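Side-chain contacts in MstE (Scytonema sp. PCC 10023, PDB 6SBF), which acts as a monodomain class II (type II) terpene cyclase, probably building polycyclic isoprenoid scaffolds on the way to merosterols: residues Val255-His260 with Thr265-Trp270; Trp270-Leu275 with Ala289-Trp294. The protein carries 1 engineered substitution. All blocks are in the same frame, centred on the assembly; numbering follows the deposited sequence.

Contact 1. Residues Val255-His260 with Thr265-Trp270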
ATOM      1  N   VAL A 255      -6.053 -12.841   8.755  1.00 12.37           N
ATOM      2  CA  VAL A 255      -7.233 -12.355   8.044  1.00 13.08           C
ATOM      3  C   VAL A 255      -7.518 -13.349   6.943  1.00 14.11           C
ATOM      4  O   VAL A 255      -6.716 -13.532   6.013  1.00 13.47           O
ATOM      5  CB  VAL A 255      -7.038 -10.954   7.478  1.00 14.33           C
ATOM      6  CG1 VAL A 255      -8.250 -10.515   6.656  1.00 15.49           C
ATOM      7  CG2 VAL A 255      -6.760  -9.977   8.616  1.00 15.69           C
ATOM      8  N   ALA A 256      -8.702 -13.963   7.040  1.00 13.84           N
ATOM      9  CA  ALA A 256      -9.230 -14.899   6.032  1.00 14.68           C
ATOM     10  C   ALA A 256      -9.907 -14.120   4.919  1.00 14.78           C
ATOM     11  O   ALA A 256     -10.683 -13.204   5.177  1.00 16.95           O
ATOM     12  CB  ALA A 256     -10.179 -15.881   6.682  1.00 15.34           C
ATOM     13  N   THR A 257      -9.665 -14.533   3.687  1.00 13.94           N
ATOM     14  CA  THR A 257     -10.297 -13.972   2.482  1.00 14.96           C
ATOM     15  C   THR A 257     -10.948 -15.118   1.690  1.00 14.24           C
ATOM     16  O   THR A 257     -10.602 -16.276   1.855  1.00 14.78           O
ATOM     17  CB  THR A 257      -9.313 -13.115   1.672  1.00 15.62           C
ATOM     18  OG1 THR A 257      -8.429 -14.024   1.036  1.00 15.20           O
ATOM     19  CG2 THR A 257      -8.619 -12.041   2.469  1.00 17.22           C
ATOM     20  N   SER A 258     -11.795 -14.750   0.744  1.00 16.45           N
ATOM     21  CA  SER A 258     -12.366 -15.733  -0.203  1.00 19.74           C
ATOM     22  C   SER A 258     -11.229 -16.462  -0.921  1.00 18.04           C
ATOM     23  O   SER A 258     -11.275 -17.710  -1.116  1.00 18.71           O
ATOM     24  CB  SER A 258     -13.310 -15.010  -1.165  1.00 26.21           C
ATOM     25  OG  SER A 258     -13.918 -15.972  -1.944  1.00 36.88           O
ATOM     26  N   LYS A 259     -10.226 -15.721  -1.350  1.00 16.41           N
ATOM     27  CA  LYS A 259      -9.125 -16.340  -2.136  1.00 16.20           C
ATOM     28  C   LYS A 259      -8.185 -17.143  -1.231  1.00 14.87           C
ATOM     29  O   LYS A 259      -7.634 -18.170  -1.640  1.00 16.95           O
ATOM     30  CB  LYS A 259      -8.348 -15.237  -2.838  1.00 16.25           C
ATOM     31  CG  LYS A 259      -7.236 -15.703  -3.781  1.00 17.32           C
ATOM     32  CD  LYS A 259      -7.772 -16.616  -4.867  1.00 19.83           C
ATOM     33  CE  LYS A 259      -6.827 -16.788  -6.037  1.00 24.80           C
ATOM     34  NZ  LYS A 259      -7.309 -17.887  -6.913  1.00 34.54           N
ATOM     35  N   HIS A 260      -7.970 -16.653  -0.020  1.00 15.46           N
ATOM     36  CA  HIS A 260      -7.071 -17.308   0.969  1.00 14.14           C
ATOM     37  C   HIS A 260      -7.843 -17.546   2.241  1.00 14.76           C
ATOM     38  O   HIS A 260      -7.714 -16.804   3.224  1.00 14.30           O
ATOM     39  CB  HIS A 260      -5.822 -16.460   1.240  1.00 15.29           C
ATOM     40  CG  HIS A 260      -4.921 -16.320   0.069  1.00 16.07           C
ATOM     41  ND1 HIS A 260      -3.973 -17.271  -0.245  1.00 23.30           N
ATOM     42  CD2 HIS A 260      -4.802 -15.359  -0.856  1.00 16.50           C
ATOM     43  CE1 HIS A 260      -3.285 -16.826  -1.310  1.00 19.06           C
ATOM     44  NE2 HIS A 260      -3.818 -15.720  -1.744  1.00 19.53           N
ATOM     45  N   THR A 265      -1.375 -13.124   3.584  1.00 13.09           N
ATOM     46  CA  THR A 265      -0.223 -12.448   4.175  1.00 12.93           C
ATOM     47  C   THR A 265      -0.350 -10.943   4.038  1.00 12.18           C
ATOM     48  O   THR A 265      -0.064 -10.214   5.029  1.00 12.80           O
ATOM     49  CB  THR A 265       1.079 -12.995   3.608  1.00 13.98           C
ATOM     50  OG1 THR A 265       1.006 -12.980   2.199  1.00 15.59           O
ATOM     51  CG2 THR A 265       1.374 -14.400   4.106  1.00 15.78           C
ATOM     52  N   PHE A 266      -0.780 -10.438   2.908  1.00 12.57           N
ATOM     53  CA  PHE A 266      -0.937  -8.992   2.660  1.00 12.39           C
ATOM     54  C   PHE A 266      -1.997  -8.394   3.551  1.00 12.30           C
ATOM     55  O   PHE A 266      -1.774  -7.334   4.189  1.00 12.56           O
ATOM     56  CB  PHE A 266      -1.191  -8.740   1.172  1.00 12.31           C
ATOM     57  CG  PHE A 266      -1.307  -7.314   0.724  1.00 11.37           C
ATOM     58  CD1 PHE A 266      -0.168  -6.522   0.611  1.00 11.60           C
ATOM     59  CD2 PHE A 266      -2.512  -6.773   0.332  1.00 12.29           C
ATOM     60  CE1 PHE A 266      -0.277  -5.227   0.123  1.00 12.56           C
ATOM     61  CE2 PHE A 266      -2.641  -5.525  -0.197  1.00 12.70           C
ATOM     62  CZ  PHE A 266      -1.498  -4.743  -0.301  1.00 12.73           C
ATOM     63  N   ALA A 267      -3.180  -8.992   3.592  1.00 11.82           N
ATOM     64  CA  ALA A 267      -4.291  -8.426   4.363  1.00 11.54           C
ATOM     65  C   ALA A 267      -3.905  -8.516   5.846  1.00 11.49           C
ATOM     66  O   ALA A 267      -4.300  -7.632   6.613  1.00 12.47           O
ATOM     67  CB  ALA A 267      -5.596  -9.140   4.053  1.00 13.27           C
ATOM     68  N   THR A 268      -3.266  -9.587   6.275  1.00 11.44           N
ATOM     69  CA  THR A 268      -2.892  -9.760   7.695  1.00 12.34           C
ATOM     70  C   THR A 268      -1.859  -8.688   8.108  1.00 12.64           C
ATOM     71  O   THR A 268      -1.994  -8.120   9.197  1.00 12.45           O
ATOM     72  CB  THR A 268      -2.381 -11.167   7.992  1.00 12.19           C
ATOM     73  OG1 THR A 268      -3.418 -12.092   7.641  1.00 12.98           O
ATOM     74  CG2 THR A 268      -1.999 -11.371   9.419  1.00 12.77           C
ATOM     75  N   ALA A 269      -0.905  -8.384   7.254  1.00 11.39           N
ATOM     76  CA  ALA A 269       0.125  -7.371   7.572  1.00 11.27           C
ATOM     77  C   ALA A 269      -0.548  -6.007   7.685  1.00 11.15           C
ATOM     78  O   ALA A 269      -0.240  -5.245   8.643  1.00 12.00           O
ATOM     79  CB  ALA A 269       1.175  -7.378   6.480  1.00 11.69           C
ATOM     80  N   TRP A 270      -1.477  -5.684   6.793  1.00 10.87           N
ATOM     81  CA  TRP A 270      -2.162  -4.394   6.920  1.00 11.08           C
ATOM     82  C   TRP A 270      -3.043  -4.386   8.175  1.00 11.55           C
ATOM     83  O   TRP A 270      -3.144  -3.327   8.822  1.00 12.29           O
ATOM     84  CB  TRP A 270      -2.919  -4.029   5.627  1.00 11.48           C
ATOM     85  CG  TRP A 270      -1.997  -3.453   4.591  1.00 12.18           C
ATOM     86  CD1 TRP A 270      -1.545  -3.986   3.417  1.00 13.59           C
ATOM     87  CD2 TRP A 270      -1.365  -2.156   4.696  1.00 11.72           C
ATOM     88  NE1 TRP A 270      -0.702  -3.116   2.785  1.00 13.60           N
ATOM     89  CE2 TRP A 270      -0.539  -2.006   3.556  1.00 12.61           C
ATOM     90  CE3 TRP A 270      -1.380  -1.146   5.642  1.00 12.60           C
ATOM     91  CZ2 TRP A 270       0.209  -0.838   3.350  1.00 14.25           C
ATOM     92  CZ3 TRP A 270      -0.677   0.006   5.418  1.00 13.28           C
ATOM     93  CH2 TRP A 270       0.120   0.139   4.310  1.00 14.55           C
TER

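Contact 2. Residues Trp270-Leu275 with Ala289-Trp294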
ATOM      1  N   TRP A 270      -1.477  -5.684   6.793  1.00 10.87           N
ATOM      2  CA  TRP A 270      -2.162  -4.394   6.920  1.00 11.08           C
ATOM      3  C   TRP A 270      -3.043  -4.386   8.175  1.00 11.55           C
ATOM      4  O   TRP A 270      -3.144  -3.327   8.822  1.00 12.29           O
ATOM      5  CB  TRP A 270      -2.919  -4.029   5.627  1.00 11.48           C
ATOM      6  CG  TRP A 270      -1.997  -3.453   4.591  1.00 12.18           C
ATOM      7  CD1 TRP A 270      -1.545  -3.986   3.417  1.00 13.59           C
ATOM      8  CD2 TRP A 270      -1.365  -2.156   4.696  1.00 11.72           C
ATOM      9  NE1 TRP A 270      -0.702  -3.116   2.785  1.00 13.60           N
ATOM     10  CE2 TRP A 270      -0.539  -2.006   3.556  1.00 12.61           C
ATOM     11  CE3 TRP A 270      -1.380  -1.146   5.642  1.00 12.60           C
ATOM     12  CZ2 TRP A 270       0.209  -0.838   3.350  1.00 14.25           C
ATOM     13  CZ3 TRP A 270      -0.677   0.006   5.418  1.00 13.28           C
ATOM     14  CH2 TRP A 270       0.120   0.139   4.310  1.00 14.55           C
ATOM     15  N   CYS A 271      -3.706  -5.500   8.489  1.00 11.61           N
ATOM     16  CA  CYS A 271      -4.516  -5.527   9.714  1.00 12.03           C
ATOM     17  C   CYS A 271      -3.616  -5.329  10.940  1.00 11.89           C
ATOM     18  O   CYS A 271      -4.044  -4.660  11.905  1.00 12.94           O
ATOM     19  CB  CYS A 271      -5.298  -6.822   9.761  1.00 13.22           C
ATOM     20  SG  CYS A 271      -6.606  -6.852  10.972  1.00 15.81           S
ATOM     21  N   LEU A 272      -2.442  -5.907  10.938  1.00 11.62           N
ATOM     22  CA  LEU A 272      -1.485  -5.749  12.066  1.00 12.25           C
ATOM     23  C   LEU A 272      -1.149  -4.262  12.210  1.00 12.05           C
ATOM     24  O   LEU A 272      -1.163  -3.747  13.369  1.00 13.68           O
ATOM     25  CB  LEU A 272      -0.295  -6.651  11.836  1.00 12.81           C
ATOM     26  CG  LEU A 272       0.838  -6.539  12.848  1.00 13.05           C
ATOM     27  CD1 LEU A 272       0.317  -6.739  14.258  1.00 14.20           C
ATOM     28  CD2 LEU A 272       1.953  -7.508  12.514  1.00 13.55           C
ATOM     29  N   ARG A 273      -0.898  -3.550  11.117  1.00 12.39           N
ATOM     30  CA  ARG A 273      -0.615  -2.115  11.216  1.00 13.28           C
ATOM     31  C   ARG A 273      -1.845  -1.389  11.816  1.00 13.03           C
ATOM     32  O   ARG A 273      -1.658  -0.511  12.675  1.00 13.97           O
ATOM     33  CB  ARG A 273      -0.301  -1.527   9.855  1.00 14.91           C
ATOM     34  CG  ARG A 273       1.101  -1.799   9.462  1.00 17.19           C
ATOM     35  CD  ARG A 273       1.521  -1.079   8.189  1.00 17.37           C
ATOM     36  NE  ARG A 273       1.409   0.391   8.110  1.00 15.31           N
ATOM     37  CZ  ARG A 273       2.105   1.149   7.249  1.00 15.08           C
ATOM     38  NH1 ARG A 273       3.100   0.642   6.552  1.00 16.77           N
ATOM     39  NH2 ARG A 273       1.803   2.427   7.081  1.00 16.80           N
ATOM     40  N   LEU A 274      -3.033  -1.718  11.366  1.00 12.08           N
ATOM     41  CA  LEU A 274      -4.259  -1.088  11.913  1.00 12.44           C
ATOM     42  C   LEU A 274      -4.329  -1.298  13.428  1.00 12.38           C
ATOM     43  O   LEU A 274      -4.657  -0.348  14.185  1.00 14.42           O
ATOM     44  CB  LEU A 274      -5.465  -1.681  11.206  1.00 12.69           C
ATOM     45  CG  LEU A 274      -6.839  -1.298  11.764  1.00 13.35           C
ATOM     46  CD1 LEU A 274      -7.125   0.170  11.768  1.00 13.52           C
ATOM     47  CD2 LEU A 274      -7.902  -2.038  10.926  1.00 14.01           C
ATOM     48  N   LEU A 275      -4.023  -2.477  13.887  1.00 12.32           N
ATOM     49  CA  LEU A 275      -4.164  -2.849  15.317  1.00 14.06           C
ATOM     50  C   LEU A 275      -3.104  -2.138  16.194  1.00 14.48           C
ATOM     51  O   LEU A 275      -3.275  -2.101  17.397  1.00 16.37           O
ATOM     52  CB  LEU A 275      -4.104  -4.361  15.521  1.00 15.03           C
ATOM     53  CG  LEU A 275      -5.277  -5.153  14.915  1.00 17.92           C
ATOM     54  CD1 LEU A 275      -4.973  -6.626  15.010  1.00 22.05           C
ATOM     55  CD2 LEU A 275      -6.585  -4.794  15.566  1.00 21.64           C
ATOM     56  N   ALA A 289      -0.194 -10.182  18.789  1.00 16.56           N
ATOM     57  CA  ALA A 289       0.743 -11.258  19.095  1.00 16.84           C
ATOM     58  C   ALA A 289       0.428 -12.468  18.233  1.00 15.96           C
ATOM     59  O   ALA A 289       1.339 -13.135  17.732  1.00 16.48           O
ATOM     60  CB  ALA A 289       0.660 -11.590  20.564  1.00 19.52           C
ATOM     61  N   ALA A 290      -0.858 -12.772  18.046  1.00 16.36           N
ATOM     62  CA  ALA A 290      -1.279 -13.922  17.200  1.00 15.94           C
ATOM     63  C   ALA A 290      -0.891 -13.698  15.735  1.00 14.51           C
ATOM     64  O   ALA A 290      -0.391 -14.620  15.086  1.00 15.13           O
ATOM     65  CB  ALA A 290      -2.781 -14.217  17.377  1.00 18.11           C
ATOM     66  N   ALA A 291      -1.107 -12.493  15.236  1.00 14.18           N
ATOM     67  CA  ALA A 291      -0.783 -12.123  13.848  1.00 13.30           C
ATOM     68  C   ALA A 291       0.729 -12.219  13.634  1.00 13.70           C
ATOM     69  O   ALA A 291       1.197 -12.739  12.605  1.00 14.67           O
ATOM     70  CB  ALA A 291      -1.280 -10.747  13.544  1.00 14.99           C
ATOM     71  N   ILE A 292       1.494 -11.721  14.598  1.00 14.51           N
ATOM     72  CA  ILE A 292       2.979 -11.827  14.504  1.00 13.51           C
ATOM     73  C   ILE A 292       3.335 -13.314  14.407  1.00 13.88           C
ATOM     74  O   ILE A 292       4.186 -13.699  13.560  1.00 14.09           O
ATOM     75  CB  ILE A 292       3.661 -11.126  15.696  1.00 15.46           C
ATOM     76  CG1 ILE A 292       3.505  -9.617  15.589  1.00 15.70           C
ATOM     77  CG2 ILE A 292       5.118 -11.544  15.785  1.00 16.50           C
ATOM     78  CD1 ILE A 292       3.848  -8.891  16.893  1.00 17.58           C
ATOM     79  N   GLY A 293       2.801 -14.146  15.297  1.00 14.46           N
ATOM     80  CA  GLY A 293       3.187 -15.556  15.279  1.00 15.25           C
ATOM     81  C   GLY A 293       2.854 -16.211  13.946  1.00 14.68           C
ATOM     82  O   GLY A 293       3.660 -16.994  13.403  1.00 16.17           O
ATOM     83  N   TRP A 294       1.681 -15.921  13.403  1.00 14.35           N
ATOM     84  CA  TRP A 294       1.273 -16.557  12.143  1.00 14.65           C
ATOM     85  C   TRP A 294       2.178 -16.068  11.003  1.00 13.61           C
ATOM     86  O   TRP A 294       2.652 -16.878  10.194  1.00 15.07           O
ATOM     87  CB  TRP A 294      -0.193 -16.248  11.871  1.00 14.80           C
ATOM     88  CG  TRP A 294      -0.676 -16.934  10.630  1.00 14.54           C
ATOM     89  CD1 TRP A 294      -1.109 -18.222  10.529  1.00 17.05           C
ATOM     90  CD2 TRP A 294      -0.815 -16.322   9.342  1.00 14.91           C
ATOM     91  NE1 TRP A 294      -1.486 -18.449   9.224  1.00 15.49           N
ATOM     92  CE2 TRP A 294      -1.357 -17.304   8.483  1.00 15.10           C
ATOM     93  CE3 TRP A 294      -0.581 -15.046   8.824  1.00 14.30           C
ATOM     94  CZ2 TRP A 294      -1.614 -17.045   7.144  1.00 15.34           C
ATOM     95  CZ3 TRP A 294      -0.848 -14.771   7.502  1.00 13.98           C
ATOM     96  CH2 TRP A 294      -1.374 -15.762   6.672  1.00 15.56           C
TER

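Contact 1. Residues Val255-His260 with Thr265-Trp270
T268 and V255 show how one hydroxyl can tie a loop to the first turn of a helix. T268 OG1 accepts the backbone N-H of V255 at 3.0 Å in an almost straight bond (176°), and donates one turn back to the carbonyl of S264. Its chi1 of -59° sets OG1 beside the backbone N, where it can serve both. The V255 side chain lies over the helix surface with its methyls apart: CG1 meets A267 CB at 4.0 Å, while CG2 comes 3.9 Å from A267 O. A valine in place of T268 would probably leave the V255 N-H without its acceptor and the S264 carbonyl without its hydroxyl donor, holding the loop less firmly here.

T257 CG2 comes no nearer than 4.5 Å to A267 CB, while T257 OG1 accepts from H260 N (2.9 Å). Within helix 265-275, one turn apart, W270 meets F266 edge to face, with W270 CD1 3.7 Å above the centre of the F266 ring. A backbone bond between V255 and S264 adds to the hold on the loop, and the T257 bond, to the backbone N three residues on, is an ST motif shaping the approach to helix 265-275.

Contact 2. Residues Trp270-Leu275 with Ala289-Trp294
L272 meets A291 and I292 where two consecutive helices, 265-275 and 282-298, fold back on each other as an antiparallel alpha-alpha hairpin, and it illustrates how the two methyls of one leucine can share a helix-helix junction. The backbones come nearest at L272 and A291, whose CA atoms are 6.7 Å apart, a close approach that the small alanine permits. L272 leaves its helix with CG anti to the backbone N (chi1 176°), which carries the fork across the interface, and the two methyls then divide the work. CD1 points to the A291 methyl, lying 4.4 Å from A291 CB. CD2 touches the flank of the isoleucine, 4.0 Å from I292 CG1, and the two side chains cross at about a right angle, so that the contact is local rather than a lengthwise overlap.

The same leucine also touches R288 and L295, which with A291 and I292 make the four corners of a hole on helix 282-298. Helix 350-363 packs against this junction through A363, which meets both L272 and I292. All three residues that touch between 270-275 and 289-294 are buried, and their contacts are all apolar. L275 adds to the pairing: its side chain packs on V284 and A287, and its carbonyl receives a hydrogen bond from R288 NH1.

On another side of helix 265-275, W270 CZ3 lies 3.4 Å above the guanidinium plane of R273, offset toward its rim, and R273 NH2 forms a salt bridge with E224 of helix 215-229. The fit of L272 among R288, A291, I292 and L295 is that of a knob in a hole, in a helical hairpin of the kind from which an alpha6-alpha6 barrel is built.

In the fold
The two contacts follow one another along helix 265-275, their centres about 11 Å apart and their ranges overlapping at W270, which itself takes no part in bridging either pair of segments. Contact 1 comes first in the chain and fastens the preceding loop to the start of the helix; contact 2 pairs the later turns with helix 282-298. They meet directly: V255 CG2 packs on C271 CB at 3.7 Å, and W294, from the second helix of the hairpin, reaches back to T265 and T268. A loop and two successive helices of the alpha6-alpha6 barrel are thus packed as one buried unit, in the part of the chain related to the C-terminal domain of squalene-hopene cyclases.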